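Local structure of N5-Carboxyaminoimidazole ribonucleotide synthetase (Staphylococcus aureus subsp. aureus, 3ORQ) at residues A[231-244]-A[254-268]. The protein catalyses the ATP-dependent conversion of 5-aminoimidazole ribonucleotide and bicarbonate to N5-carboxyaminoimidazole ribonucleotide, a ligase reaction of the ATP-grasp superfamily. Numbering follows the deposited sequence.
With MG (magnesium ion), chain C; ADP (adenosine-5'-diphosphate), chain D.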
ATOM      1  N   ILE A 231     -21.269 -11.527  14.599  1.00 24.22           N
ATOM      2  CA  ILE A 231     -22.278 -11.165  15.578  1.00 24.17           C
ATOM      3  C   ILE A 231     -22.618  -9.666  15.439  1.00 25.62           C
ATOM      4  O   ILE A 231     -21.736  -8.818  15.340  1.00 24.30           O
ATOM      5  CB  ILE A 231     -21.806 -11.532  16.979  1.00 23.84           C
ATOM      6  CG1 ILE A 231     -22.718 -10.955  18.046  1.00 25.25           C
ATOM      7  CG2 ILE A 231     -20.370 -11.091  17.212  1.00 23.15           C
ATOM      8  CD1 ILE A 231     -22.364 -11.469  19.420  1.00 26.77           C
ATOM      9  N   ASP A 232     -23.907  -9.346  15.424  1.00 27.21           N
ATOM     10  CA  ASP A 232     -24.340  -7.986  15.152  1.00 27.90           C
ATOM     11  C   ASP A 232     -24.262  -7.112  16.392  1.00 25.07           C
ATOM     12  O   ASP A 232     -25.155  -7.147  17.236  1.00 27.58           O
ATOM     13  CB  ASP A 232     -25.764  -8.001  14.594  1.00 31.41           C
ATOM     14  CG  ASP A 232     -26.263  -6.613  14.224  1.00 36.54           C
ATOM     15  OD1 ASP A 232     -25.440  -5.753  13.796  1.00 37.34           O
ATOM     16  OD2 ASP A 232     -27.496  -6.394  14.354  1.00 42.81           O
ATOM     17  N   LYS A 233     -23.196  -6.328  16.503  1.00 21.93           N
ATOM     18  CA  LYS A 233     -23.022  -5.421  17.639  1.00 19.22           C
ATOM     19  C   LYS A 233     -22.611  -4.013  17.209  1.00 18.48           C
ATOM     20  O   LYS A 233     -22.338  -3.152  18.056  1.00 18.37           O
ATOM     21  CB  LYS A 233     -22.009  -6.005  18.639  1.00 19.42           C
ATOM     22  CG  LYS A 233     -22.531  -7.126  19.563  1.00 18.19           C
ATOM     23  CD  LYS A 233     -23.690  -6.598  20.429  1.00 18.75           C
ATOM     24  CE  LYS A 233     -24.144  -7.650  21.437  1.00 22.80           C
ATOM     25  NZ  LYS A 233     -25.200  -7.107  22.344  1.00 25.40           N
ATOM     26  N   THR A 234     -22.575  -3.770  15.894  1.00 16.33           N
ATOM     27  CA  THR A 234     -22.123  -2.479  15.347  1.00 16.15           C
ATOM     28  C   THR A 234     -22.803  -1.286  16.024  1.00 17.35           C
ATOM     29  O   THR A 234     -22.130  -0.403  16.584  1.00 19.03           O
ATOM     30  CB  THR A 234     -22.358  -2.409  13.823  1.00 16.16           C
ATOM     31  OG1 THR A 234     -21.575  -3.416  13.190  1.00 16.45           O
ATOM     32  CG2 THR A 234     -21.996  -1.073  13.250  1.00 13.67           C
ATOM     33  N   ALA A 235     -24.134  -1.269  15.987  1.00 15.42           N
ATOM     34  CA  ALA A 235     -24.875  -0.165  16.538  1.00 15.63           C
ATOM     35  C   ALA A 235     -24.568   0.048  18.039  1.00 15.98           C
ATOM     36  O   ALA A 235     -24.346   1.182  18.475  1.00 16.00           O
ATOM     37  CB  ALA A 235     -26.412  -0.353  16.274  1.00 15.70           C
ATOM     38  N   GLU A 236     -24.551  -1.028  18.823  1.00 14.37           N
ATOM     39  CA  GLU A 236     -24.282  -0.871  20.257  1.00 15.88           C
ATOM     40  C   GLU A 236     -22.809  -0.435  20.498  1.00 14.65           C
ATOM     41  O   GLU A 236     -22.496   0.404  21.366  1.00 13.11           O
ATOM     42  CB  GLU A 236     -24.641  -2.143  21.019  1.00 19.44           C
ATOM     43  CG  GLU A 236     -24.563  -1.997  22.540  1.00 26.16           C
ATOM     44  CD  GLU A 236     -24.963  -3.269  23.309  1.00 31.89           C
ATOM     45  OE1 GLU A 236     -25.372  -4.273  22.679  1.00 35.45           O
ATOM     46  OE2 GLU A 236     -24.876  -3.252  24.553  1.00 32.26           O
ATOM     47  N   ALA A 237     -21.914  -0.983  19.677  1.00 13.73           N
ATOM     48  CA  ALA A 237     -20.519  -0.575  19.699  1.00 13.53           C
ATOM     49  C   ALA A 237     -20.373   0.910  19.375  1.00 11.18           C
ATOM     50  O   ALA A 237     -19.610   1.605  20.011  1.00  9.06           O
ATOM     51  CB  ALA A 237     -19.658  -1.450  18.769  1.00 11.50           C
ATOM     52  N   LYS A 238     -21.156   1.409  18.443  1.00 12.27           N
ATOM     53  CA  LYS A 238     -21.028   2.838  18.139  1.00 14.56           C
ATOM     54  C   LYS A 238     -21.518   3.705  19.290  1.00 14.99           C
ATOM     55  O   LYS A 238     -20.920   4.743  19.593  1.00 16.31           O
ATOM     56  CB  LYS A 238     -21.723   3.209  16.845  1.00 12.94           C
ATOM     57  CG  LYS A 238     -20.982   2.732  15.629  1.00 14.18           C
ATOM     58  CD  LYS A 238     -21.772   3.116  14.339  1.00 14.64           C
ATOM     59  CE  LYS A 238     -21.146   2.486  13.110  1.00 15.65           C
ATOM     60  NZ  LYS A 238     -21.796   2.939  11.832  1.00 19.59           N
ATOM     61  N   GLU A 239     -22.589   3.263  19.946  1.00 15.41           N
ATOM     62  CA  GLU A 239     -23.148   4.010  21.074  1.00 15.95           C
ATOM     63  C   GLU A 239     -22.083   4.163  22.143  1.00 15.71           C
ATOM     64  O   GLU A 239     -21.966   5.227  22.741  1.00 16.26           O
ATOM     65  CB  GLU A 239     -24.400   3.320  21.653  1.00 16.92           C
ATOM     66  CG  GLU A 239     -25.657   3.382  20.754  1.00 24.42           C
ATOM     67  CD  GLU A 239     -26.819   2.420  21.199  1.00 31.63           C
ATOM     68  OE1 GLU A 239     -26.617   1.533  22.059  1.00 35.01           O
ATOM     69  OE2 GLU A 239     -27.941   2.542  20.666  1.00 33.67           O
ATOM     70  N   GLN A 240     -21.310   3.099  22.398  1.00 14.22           N
ATOM     71  CA  GLN A 240     -20.287   3.190  23.407  1.00 13.30           C
ATOM     72  C   GLN A 240     -19.195   4.167  22.980  1.00 12.88           C
ATOM     73  O   GLN A 240     -18.703   4.943  23.798  1.00 13.57           O
ATOM     74  CB  GLN A 240     -19.712   1.821  23.733  1.00 14.39           C
ATOM     75  CG  GLN A 240     -20.760   0.812  24.143  1.00 17.20           C
ATOM     76  CD  GLN A 240     -21.412   1.181  25.481  1.00 19.65           C
ATOM     77  OE1 GLN A 240     -20.736   1.213  26.509  1.00 15.80           O
ATOM     78  NE2 GLN A 240     -22.726   1.490  25.458  1.00 17.17           N
ATOM     79  N   VAL A 241     -18.810   4.136  21.701  1.00 12.69           N
ATOM     80  CA  VAL A 241     -17.798   5.065  21.196  1.00 11.44           C
ATOM     81  C   VAL A 241     -18.235   6.514  21.345  1.00 12.50           C
ATOM     82  O   VAL A 241     -17.486   7.359  21.852  1.00 12.65           O
ATOM     83  CB  VAL A 241     -17.412   4.770  19.735  1.00 11.33           C
ATOM     84  CG1 VAL A 241     -16.464   5.811  19.248  1.00 11.08           C
ATOM     85  CG2 VAL A 241     -16.732   3.379  19.630  1.00 10.26           C
ATOM     86  N   ASN A 242     -19.464   6.798  20.933  1.00 13.34           N
ATOM     87  CA  ASN A 242     -20.022   8.119  21.151  1.00 15.33           C
ATOM     88  C   ASN A 242     -19.958   8.572  22.591  1.00 17.03           C
ATOM     89  O   ASN A 242     -19.714   9.742  22.838  1.00 20.21           O
ATOM     90  CB  ASN A 242     -21.431   8.219  20.619  1.00 16.84           C
ATOM     91  CG  ASN A 242     -21.499   7.998  19.115  1.00 22.43           C
ATOM     92  OD1 ASN A 242     -20.539   8.292  18.350  1.00 22.92           O
ATOM     93  ND2 ASN A 242     -22.641   7.481  18.671  1.00 28.09           N
ATOM     94  N   LYS A 243     -20.127   7.663  23.551  1.00 17.05           N
ATOM     95  CA  LYS A 243     -19.950   8.045  24.960  1.00 15.80           C
ATOM     96  C   LYS A 243     -18.484   8.343  25.237  1.00 14.62           C
ATOM     97  O   LYS A 243     -18.153   9.348  25.879  1.00 12.66           O
ATOM     98  CB  LYS A 243     -20.450   6.954  25.904  1.00 17.73           C
ATOM     99  CG  LYS A 243     -21.973   6.932  26.097  1.00 21.42           C
ATOM    100  CD  LYS A 243     -22.418   5.591  26.690  1.00 23.37           C
ATOM    101  CE  LYS A 243     -23.925   5.583  27.002  1.00 31.13           C
ATOM    102  NZ  LYS A 243     -24.820   5.376  25.822  1.00 33.05           N
ATOM    103  N   ILE A 244     -17.598   7.489  24.722  1.00 13.37           N
ATOM    104  CA  ILE A 244     -16.178   7.601  25.041  1.00 13.83           C
ATOM    105  C   ILE A 244     -15.591   8.906  24.541  1.00 15.13           C
ATOM    106  O   ILE A 244     -14.723   9.501  25.183  1.00 17.06           O
ATOM    107  CB  ILE A 244     -15.390   6.427  24.428  1.00 14.30           C
ATOM    108  CG1 ILE A 244     -15.859   5.108  25.030  1.00 13.12           C
ATOM    109  CG2 ILE A 244     -13.882   6.651  24.548  1.00 14.46           C
ATOM    110  CD1 ILE A 244     -15.184   3.861  24.424  1.00 16.29           C
ATOM    111  N   PHE A 254      -8.207   5.352  16.354  1.00  5.13           N
ATOM    112  CA  PHE A 254      -8.115   4.653  17.658  1.00  5.30           C
ATOM    113  C   PHE A 254      -9.009   3.430  17.584  1.00  6.33           C
ATOM    114  O   PHE A 254      -9.818   3.306  16.667  1.00  5.13           O
ATOM    115  CB  PHE A 254      -8.495   5.579  18.823  1.00  5.56           C
ATOM    116  CG  PHE A 254      -9.898   6.094  18.758  1.00  4.20           C
ATOM    117  CD1 PHE A 254     -10.236   7.136  17.903  1.00  4.73           C
ATOM    118  CD2 PHE A 254     -10.880   5.530  19.535  1.00  7.50           C
ATOM    119  CE1 PHE A 254     -11.556   7.614  17.814  1.00  5.52           C
ATOM    120  CE2 PHE A 254     -12.220   6.002  19.458  1.00  9.73           C
ATOM    121  CZ  PHE A 254     -12.546   7.045  18.593  1.00  6.12           C
ATOM    122  N   THR A 255      -8.827   2.497  18.501  1.00  8.36           N
ATOM    123  CA  THR A 255      -9.593   1.257  18.461  1.00  9.97           C
ATOM    124  C   THR A 255     -10.143   0.906  19.854  1.00  9.87           C
ATOM    125  O   THR A 255      -9.430   0.950  20.837  1.00 11.18           O
ATOM    126  CB  THR A 255      -8.718   0.077  17.962  1.00 10.04           C
ATOM    127  OG1 THR A 255      -8.158   0.400  16.692  1.00 11.64           O
ATOM    128  CG2 THR A 255      -9.541  -1.231  17.848  1.00 11.44           C
ATOM    129  N   VAL A 256     -11.415   0.541  19.909  1.00 10.09           N
ATOM    130  CA  VAL A 256     -12.061   0.115  21.151  1.00  7.65           C
ATOM    131  C   VAL A 256     -12.264  -1.389  21.059  1.00  8.42           C
ATOM    132  O   VAL A 256     -12.877  -1.875  20.099  1.00  7.06           O
ATOM    133  CB  VAL A 256     -13.425   0.820  21.330  1.00  6.71           C
ATOM    134  CG1 VAL A 256     -14.130   0.436  22.685  1.00  5.88           C
ATOM    135  CG2 VAL A 256     -13.284   2.308  21.210  1.00  5.33           C
ATOM    136  N   GLU A 257     -11.740  -2.116  22.053  1.00  9.00           N
ATOM    137  CA  GLU A 257     -11.951  -3.563  22.216  1.00  9.83           C
ATOM    138  C   GLU A 257     -13.114  -3.856  23.144  1.00  9.94           C
ATOM    139  O   GLU A 257     -13.202  -3.260  24.202  1.00 11.82           O
ATOM    140  CB  GLU A 257     -10.723  -4.214  22.847  1.00  9.20           C
ATOM    141  CG  GLU A 257      -9.519  -4.303  21.961  1.00 14.14           C
ATOM    142  CD  GLU A 257      -8.373  -5.054  22.618  1.00 20.91           C
ATOM    143  OE1 GLU A 257      -8.573  -5.775  23.640  1.00 25.81           O
ATOM    144  OE2 GLU A 257      -7.248  -4.936  22.118  1.00 24.03           O
ATOM    145  N   PHE A 258     -13.959  -4.816  22.774  1.00 11.06           N
ATOM    146  CA  PHE A 258     -15.147  -5.160  23.559  1.00 12.27           C
ATOM    147  C   PHE A 258     -15.219  -6.653  23.876  1.00 14.27           C
ATOM    148  O   PHE A 258     -14.753  -7.482  23.109  1.00 13.75           O
ATOM    149  CB  PHE A 258     -16.453  -4.836  22.812  1.00 11.52           C
ATOM    150  CG  PHE A 258     -16.600  -3.411  22.376  1.00  9.23           C
ATOM    151  CD1 PHE A 258     -15.961  -2.954  21.234  1.00  7.74           C
ATOM    152  CD2 PHE A 258     -17.451  -2.548  23.056  1.00  8.55           C
ATOM    153  CE1 PHE A 258     -16.129  -1.634  20.801  1.00  9.29           C
ATOM    154  CE2 PHE A 258     -17.625  -1.247  22.654  1.00  9.57           C
ATOM    155  CZ  PHE A 258     -16.961  -0.781  21.502  1.00 11.41           C
ATOM    156  N   PHE A 259     -15.875  -6.972  24.992  1.00 15.68           N
ATOM    157  CA  PHE A 259     -16.248  -8.332  25.304  1.00 17.10           C
ATOM    158  C   PHE A 259     -17.746  -8.538  25.075  1.00 17.89           C
ATOM    159  O   PHE A 259     -18.566  -7.670  25.386  1.00 19.84           O
ATOM    160  CB  PHE A 259     -15.922  -8.660  26.774  1.00 16.43           C
ATOM    161  CG  PHE A 259     -14.471  -8.580  27.115  1.00 16.84           C
ATOM    162  CD1 PHE A 259     -13.492  -8.837  26.154  1.00 18.97           C
ATOM    163  CD2 PHE A 259     -14.073  -8.252  28.406  1.00 17.50           C
ATOM    164  CE1 PHE A 259     -12.123  -8.768  26.470  1.00 18.59           C
ATOM    165  CE2 PHE A 259     -12.707  -8.179  28.742  1.00 19.59           C
ATOM    166  CZ  PHE A 259     -11.727  -8.457  27.765  1.00 17.45           C
ATOM    167  N   ILE A 260     -18.116  -9.688  24.542  1.00 18.34           N
ATOM    168  CA  ILE A 260     -19.512 -10.072  24.657  1.00 20.88           C
ATOM    169  C   ILE A 260     -19.708 -11.349  25.533  1.00 23.52           C
ATOM    170  O   ILE A 260     -19.076 -12.386  25.292  1.00 25.01           O
ATOM    171  CB  ILE A 260     -20.231 -10.131  23.290  1.00 24.06           C
ATOM    172  CG1 ILE A 260     -20.516 -11.564  22.902  1.00 26.24           C
ATOM    173  CG2 ILE A 260     -19.525  -9.264  22.140  1.00 19.00           C
ATOM    174  CD1 ILE A 260     -21.979 -11.863  22.971  1.00 28.39           C
ATOM    175  N   ASP A 261     -20.567 -11.230  26.552  1.00 24.03           N
ATOM    176  CA  ASP A 261     -20.985 -12.320  27.486  1.00 26.80           C
ATOM    177  C   ASP A 261     -21.369 -13.656  26.901  1.00 27.30           C
ATOM    178  O   ASP A 261     -21.681 -13.759  25.729  1.00 28.14           O
ATOM    179  CB  ASP A 261     -22.258 -11.883  28.261  1.00 28.02           C
ATOM    180  CG  ASP A 261     -21.948 -11.418  29.636  1.00 34.76           C
ATOM    181  OD1 ASP A 261     -20.737 -11.294  29.953  1.00 41.15           O
ATOM    182  OD2 ASP A 261     -22.890 -11.197  30.413  1.00 40.10           O
ATOM    183  N   SER A 262     -21.442 -14.666  27.769  1.00 28.87           N
ATOM    184  CA  SER A 262     -22.213 -15.882  27.481  1.00 29.73           C
ATOM    185  C   SER A 262     -23.690 -15.529  27.242  1.00 30.85           C
ATOM    186  O   SER A 262     -24.417 -16.257  26.561  1.00 29.71           O
ATOM    187  CB  SER A 262     -22.086 -16.869  28.632  1.00 30.59           C
ATOM    188  OG  SER A 262     -22.493 -16.270  29.849  1.00 32.16           O
ATOM    189  N   ASN A 263     -24.099 -14.384  27.788  1.00 32.33           N
ATOM    190  CA  ASN A 263     -25.465 -13.875  27.660  1.00 33.18           C
ATOM    191  C   ASN A 263     -25.660 -12.717  26.680  1.00 33.71           C
ATOM    192  O   ASN A 263     -26.629 -11.957  26.785  1.00 34.23           O
ATOM    193  CB  ASN A 263     -26.012 -13.502  29.036  1.00 32.56           C
ATOM    194  CG  ASN A 263     -26.737 -14.650  29.684  1.00 34.76           C
ATOM    195  OD1 ASN A 263     -27.962 -14.752  29.581  1.00 35.99           O
ATOM    196  ND2 ASN A 263     -25.989 -15.550  30.318  1.00 34.41           N
ATOM    197  N   ASN A 264     -24.733 -12.592  25.731  1.00 33.06           N
ATOM    198  CA  ASN A 264     -24.794 -11.576  24.671  1.00 32.07           C
ATOM    199  C   ASN A 264     -24.690 -10.128  25.155  1.00 30.36           C
ATOM    200  O   ASN A 264     -25.070  -9.201  24.441  1.00 30.71           O
ATOM    201  CB  ASN A 264     -26.033 -11.764  23.799  1.00 33.43           C
ATOM    202  CG  ASN A 264     -25.696 -11.897  22.339  1.00 34.48           C
ATOM    203  OD1 ASN A 264     -24.893 -12.753  21.960  1.00 35.45           O
ATOM    204  ND2 ASN A 264     -26.329 -11.075  21.499  1.00 33.91           N
ATOM    205  N   GLN A 265     -24.170  -9.945  26.367  1.00 27.39           N
ATOM    206  CA  GLN A 265     -23.935  -8.615  26.925  1.00 26.48           C
ATOM    207  C   GLN A 265     -22.583  -7.978  26.514  1.00 24.33           C
ATOM    208  O   GLN A 265     -21.523  -8.622  26.630  1.00 22.67           O
ATOM    209  CB  GLN A 265     -24.010  -8.683  28.434  1.00 27.81           C
ATOM    210  CG  GLN A 265     -24.091  -7.356  29.119  1.00 31.87           C
ATOM    211  CD  GLN A 265     -25.020  -7.414  30.303  1.00 38.36           C
ATOM    212  OE1 GLN A 265     -26.244  -7.428  30.135  1.00 40.85           O
ATOM    213  NE2 GLN A 265     -24.448  -7.474  31.513  1.00 39.75           N
ATOM    214  N   LEU A 266     -22.644  -6.711  26.091  1.00 22.20           N
ATOM    215  CA  LEU A 266     -21.479  -5.969  25.594  1.00 22.02           C
ATOM    216  C   LEU A 266     -20.797  -5.214  26.716  1.00 22.67           C
ATOM    217  O   LEU A 266     -21.450  -4.465  27.434  1.00 24.04           O
ATOM    218  CB  LEU A 266     -21.876  -4.966  24.490  1.00 20.67           C
ATOM    219  CG  LEU A 266     -20.758  -4.322  23.634  1.00 20.29           C
ATOM    220  CD1 LEU A 266     -20.131  -5.354  22.705  1.00 20.28           C
ATOM    221  CD2 LEU A 266     -21.197  -3.091  22.821  1.00 15.23           C
ATOM    222  N   TYR A 267     -19.494  -5.423  26.879  1.00 21.41           N
ATOM    223  CA  TYR A 267     -18.691  -4.550  27.732  1.00 21.87           C
ATOM    224  C   TYR A 267     -17.517  -3.951  26.932  1.00 21.61           C
ATOM    225  O   TYR A 267     -16.897  -4.636  26.098  1.00 20.29           O
ATOM    226  CB  TYR A 267     -18.085  -5.287  28.931  1.00 22.47           C
ATOM    227  CG  TYR A 267     -18.997  -6.143  29.816  1.00 25.89           C
ATOM    228  CD1 TYR A 267     -19.595  -7.312  29.328  1.00 27.41           C
ATOM    229  CD2 TYR A 267     -19.184  -5.828  31.163  1.00 24.15           C
ATOM    230  CE1 TYR A 267     -20.364  -8.097  30.133  1.00 26.63           C
ATOM    231  CE2 TYR A 267     -19.938  -6.619  31.966  1.00 24.44           C
ATOM    232  CZ  TYR A 267     -20.529  -7.751  31.450  1.00 27.97           C
ATOM    233  OH  TYR A 267     -21.317  -8.544  32.257  1.00 33.65           O
ATOM    234  N   VAL A 268     -17.185  -2.695  27.224  1.00 20.92           N
ATOM    235  CA  VAL A 268     -15.934  -2.127  26.772  1.00 20.99           C
ATOM    236  C   VAL A 268     -14.805  -2.728  27.597  1.00 21.68           C
ATOM    237  O   VAL A 268     -14.849  -2.660  28.828  1.00 22.50           O
ATOM    238  CB  VAL A 268     -15.944  -0.608  26.966  1.00 21.25           C
ATOM    239  CG1 VAL A 268     -14.775   0.033  26.271  1.00 19.53           C
ATOM    240  CG2 VAL A 268     -17.230  -0.035  26.446  1.00 19.43           C
TER
HETATM  241 MG    MG C 375      -6.235  -6.432  24.244  1.00 46.41          MG
HETATM  242  PB  ADP D 376      -3.683  -6.763  26.749  1.00 59.68           P
HETATM  243  O1B ADP D 376      -3.847  -5.287  27.004  1.00 61.31           O
HETATM  244  O2B ADP D 376      -4.080  -7.316  25.408  1.00 59.04           O
HETATM  245  O3B ADP D 376      -2.339  -7.254  27.211  1.00 68.35           O
HETATM  246  PA  ADP D 376      -6.267  -7.385  27.761  1.00 65.60           P
HETATM  247  O1A ADP D 376      -6.703  -6.730  29.047  1.00 65.52           O
HETATM  248  O2A ADP D 376      -6.734  -6.796  26.454  1.00 66.43           O
HETATM  249  O3A ADP D 376      -4.656  -7.528  27.776  1.00 69.90           O
HETATM  250  O5' ADP D 376      -6.680  -8.937  27.752  1.00 61.87           O
HETATM  251  C5' ADP D 376      -6.164  -9.839  26.788  1.00 59.69           C
HETATM  252  C4' ADP D 376      -7.137 -10.996  26.637  1.00 61.94           C
HETATM  253  O4' ADP D 376      -7.341 -11.673  27.904  1.00 62.13           O
HETATM  254  C3' ADP D 376      -8.524 -10.552  26.167  1.00 61.80           C
HETATM  255  O3' ADP D 376      -8.659 -10.464  24.744  1.00 63.69           O
HETATM  256  C2' ADP D 376      -9.419 -11.640  26.739  1.00 59.11           C
HETATM  257  O2' ADP D 376      -9.558 -12.705  25.816  1.00 54.48           O
HETATM  258  C1' ADP D 376      -8.706 -12.108  28.003  1.00 58.57           C
HETATM  259  N9  ADP D 376      -9.361 -11.351  29.092  1.00 55.95           N
HETATM  260  C8  ADP D 376      -8.918 -10.182  29.603  1.00 54.27           C
HETATM  261  N7  ADP D 376      -9.752  -9.706  30.560  1.00 53.00           N
HETATM  262  C5  ADP D 376     -10.749 -10.621  30.667  1.00 53.77           C
HETATM  263  C6  ADP D 376     -11.965 -10.749  31.513  1.00 52.32           C
HETATM  264  N6  ADP D 376     -12.250  -9.777  32.422  1.00 48.05           N
HETATM  265  N1  ADP D 376     -12.749 -11.834  31.311  1.00 52.71           N
HETATM  266  C2  ADP D 376     -12.457 -12.784  30.390  1.00 54.80           C
HETATM  267  N3  ADP D 376     -11.368 -12.736  29.585  1.00 55.38           N
HETATM  268  C4  ADP D 376     -10.500 -11.691  29.691  1.00 53.52           C
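I231 meets I260 tip to tip, the two CD1 atoms 3.6 Å apart; its CG1 lies anti to the backbone N (chi1 170°), which carries CD1 across to the strand and also beside OD1 of N264, which accepts a hydrogen bond from K192 NZ. K233, at the N-cap position of helix 234-245, bends at chi2 (-61°) and then runs extended, and its NZ donates a hydrogen bond to the backbone O of N264 (3.0 Å), nearly in line with the carbonyl (163°). K233 NZ also forms a salt bridge with E236 OE1 (2.9 Å), on the syn side but tilted out of the carboxylate plane, so one lysine ties the turn D261-N264 to the first turn of the helix. E236 and L266 come from opposite directions, E236 CG lying 3.6 Å from L266 CD2 while E236 OE2 approaches L266 CB.

The strands 252-261 and 266-272 form a beta hairpin at one edge of the large antiparallel sheet, within the ATP-grasp part of the chain, and the helix packs on one face of it, its axis 10.3 Å from that of 254-261. The other face serves the nucleotide: E257 binds magnesium together with E270 and ADP, and the F259 ring touches the adenine through CZ and CE2 and the ribose through CE1.

A237 CB touches F258 CZ at 3.9 Å, while Q240 CB meets the F258 ring at its edge, in plane. Q240 OE1 packs near V268 CG2 and accepts a hydrogen bond from the backbone N of K124. V241, the next residue, divides its branches, CG2 to V256 CG2 (3.9 Å) and CG1 to the ring edge of F254. I244 then sets CD1 against both methyls of V256, each 4.0 Å away.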